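Local atomic coordinates of regulatory protein RecX (Lactobacillus reuteri, PDB entry 3D5L), a protein that probably modulates the activity of RecA, the recombinase of DNA repair. Residues Y113-V118 with L150-P155. Numbering follows the deposited sequence.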
loop_
_atom_site.group_PDB
_atom_site.type_symbol
_atom_site.label_atom_id
_atom_site.label_comp_id
_atom_site.label_asym_id
_atom_site.label_seq_id
_atom_site.Cartn_x
_atom_site.Cartn_y
_atom_site.Cartn_z
ATOM N N TYR A 113 1.639 7.756 -2.482
ATOM C CA TYR A 113 1.283 7.458 -1.121
ATOM C C TYR A 113 2.147 8.267 -0.147
ATOM O O TYR A 113 1.626 8.920 0.756
ATOM C CB TYR A 113 1.466 5.965 -0.849
ATOM C CG TYR A 113 1.032 5.585 0.541
ATOM C CD1 TYR A 113 -0.232 5.039 0.775
ATOM C CD2 TYR A 113 1.870 5.823 1.634
ATOM C CE1 TYR A 113 -0.651 4.741 2.076
ATOM C CE2 TYR A 113 1.461 5.536 2.929
ATOM C CZ TYR A 113 0.206 4.996 3.146
ATOM O OH TYR A 113 -0.190 4.729 4.436
ATOM N N ALA A 114 3.463 8.229 -0.329
ATOM C CA ALA A 114 4.364 8.936 0.577
ATOM C C ALA A 114 4.050 10.428 0.639
ATOM O O ALA A 114 4.061 11.034 1.722
ATOM C CB ALA A 114 5.829 8.723 0.162
ATOM N N ALA A 115 3.767 11.015 -0.521
ATOM C CA ALA A 115 3.448 12.433 -0.595
ATOM C C ALA A 115 2.165 12.727 0.186
ATOM O O ALA A 115 2.096 13.713 0.925
ATOM C CB ALA A 115 3.288 12.870 -2.060
ATOM N N SER A 116 1.153 11.882 0.012
ATOM C CA SER A 116 -0.123 12.059 0.702
ATOM C C SER A 116 0.061 11.889 2.198
ATOM O O SER A 116 -0.592 12.557 2.997
ATOM C CB SER A 116 -1.150 11.029 0.217
ATOM O OG SER A 116 -1.480 11.240 -1.146
ATOM N N TYR A 117 0.945 10.968 2.567
ATOM C CA TYR A 117 1.213 10.717 3.970
ATOM C C TYR A 117 1.824 11.950 4.609
ATOM O O TYR A 117 1.398 12.378 5.680
ATOM C CB TYR A 117 2.173 9.541 4.130
ATOM C CG TYR A 117 2.513 9.250 5.571
ATOM C CD1 TYR A 117 1.654 8.494 6.370
ATOM C CD2 TYR A 117 3.688 9.736 6.141
ATOM C CE1 TYR A 117 1.955 8.225 7.695
ATOM C CE2 TYR A 117 4.001 9.477 7.475
ATOM C CZ TYR A 117 3.128 8.718 8.244
ATOM O OH TYR A 117 3.433 8.443 9.558
ATOM N N VAL A 118 2.825 12.522 3.952
ATOM C CA VAL A 118 3.488 13.704 4.491
ATOM C C VAL A 118 2.491 14.848 4.629
ATOM O O VAL A 118 2.411 15.477 5.683
ATOM C CB VAL A 118 4.686 14.129 3.611
ATOM C CG1 VAL A 118 5.221 15.477 4.063
ATOM C CG2 VAL A 118 5.795 13.081 3.726
ATOM N N LEU A 150 9.361 14.441 1.488
ATOM C CA LEU A 150 9.864 15.323 2.543
ATOM C C LEU A 150 10.164 16.726 2.046
ATOM O O LEU A 150 10.548 17.595 2.827
ATOM C CB LEU A 150 11.131 14.728 3.178
ATOM C CG LEU A 150 11.006 14.137 4.591
ATOM C CD1 LEU A 150 9.598 13.667 4.846
ATOM C CD2 LEU A 150 12.005 12.995 4.756
ATOM N N THR A 151 9.989 16.945 0.750
ATOM C CA THR A 151 10.241 18.254 0.191
ATOM C C THR A 151 9.162 19.258 0.636
ATOM O O THR A 151 9.408 20.460 0.702
ATOM C CB THR A 151 10.328 18.168 -1.348
ATOM O OG1 THR A 151 11.216 19.181 -1.813
ATOM C CG2 THR A 151 8.955 18.342 -2.007
ATOM N N GLN A 152 7.974 18.762 0.963
ATOM C CA GLN A 152 6.893 19.636 1.418
ATOM C C GLN A 152 7.285 20.171 2.793
ATOM O O GLN A 152 6.773 21.193 3.239
ATOM C CB GLN A 152 5.577 18.863 1.586
ATOM C CG GLN A 152 5.203 17.924 0.464
ATOM C CD GLN A 152 3.979 17.099 0.803
ATOM O OE1 GLN A 152 3.726 16.056 0.206
ATOM N NE2 GLN A 152 3.205 17.569 1.769
ATOM N N PHE A 153 8.182 19.457 3.465
ATOM C CA PHE A 153 8.631 19.836 4.798
ATOM C C PHE A 153 9.704 20.907 4.735
ATOM O O PHE A 153 10.880 20.657 4.993
ATOM C CB PHE A 153 9.164 18.610 5.542
ATOM C CG PHE A 153 8.457 18.332 6.834
ATOM C CD1 PHE A 153 7.870 17.097 7.068
ATOM C CD2 PHE A 153 8.400 19.294 7.833
ATOM C CE1 PHE A 153 7.239 16.825 8.281
ATOM C CE2 PHE A 153 7.769 19.029 9.053
ATOM C CZ PHE A 153 7.191 17.795 9.275
ATOM N N THR A 154 9.277 22.106 4.392
ATOM C CA THR A 154 10.161 23.244 4.282
ATOM C C THR A 154 10.530 23.738 5.691
ATOM O O THR A 154 9.896 23.357 6.680
ATOM C CB THR A 154 9.440 24.351 3.505
ATOM O OG1 THR A 154 10.368 25.381 3.148
ATOM C CG2 THR A 154 8.314 24.942 4.355
ATOM N N PRO A 155 11.583 24.569 5.810
ATOM C CA PRO A 155 11.927 25.046 7.157
ATOM C C PRO A 155 10.796 25.875 7.774
ATOM O O PRO A 155 10.611 25.875 8.989
ATOM C CB PRO A 155 13.197 25.860 6.920
ATOM C CG PRO A 155 13.862 25.091 5.799
ATOM C CD PRO A 155 12.679 24.859 4.863
#
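The flat carboxamide of Gln152 has Val118 CG1 over one face, almost directly above CD at 3.8 Å, while the backbone carbonyl of Ala115 comes up at the OE1 end, close to the amide plane. There Ala115 O lies 2.9 Å from Gln152 OE1 as modelled; the amide is probably turned over, and in the reversed orientation this approach may be a hydrogen bond. The side chain reaches the helix because it is extended beyond CG (chi2 173°), and it also touches Arg119 and Ile122, about one and two turns beyond Ala115. Phe153 presents its ring obliquely to the same methyl, Val118 CG1 lying 4.3 Å from CD1. Val118 thus divides its branches: CG1, anti to the backbone N (chi1 171°), serves the amide and the ring, whereas CG2 packs 4.0 Å from Leu150 CD1, with the two side chains crossing at about a right angle. Ile132 of helix 129-138 touches Val118, Leu150 and Phe153, joining them in one apolar cluster. The loop backbone bends at Phe153, the centre of an inverse gamma turn, before helix 155-172. The contact packs the loop after helix 143-149 against helix 110-124 of the second three-helix RecX domain, related to helix-turn-helix folds.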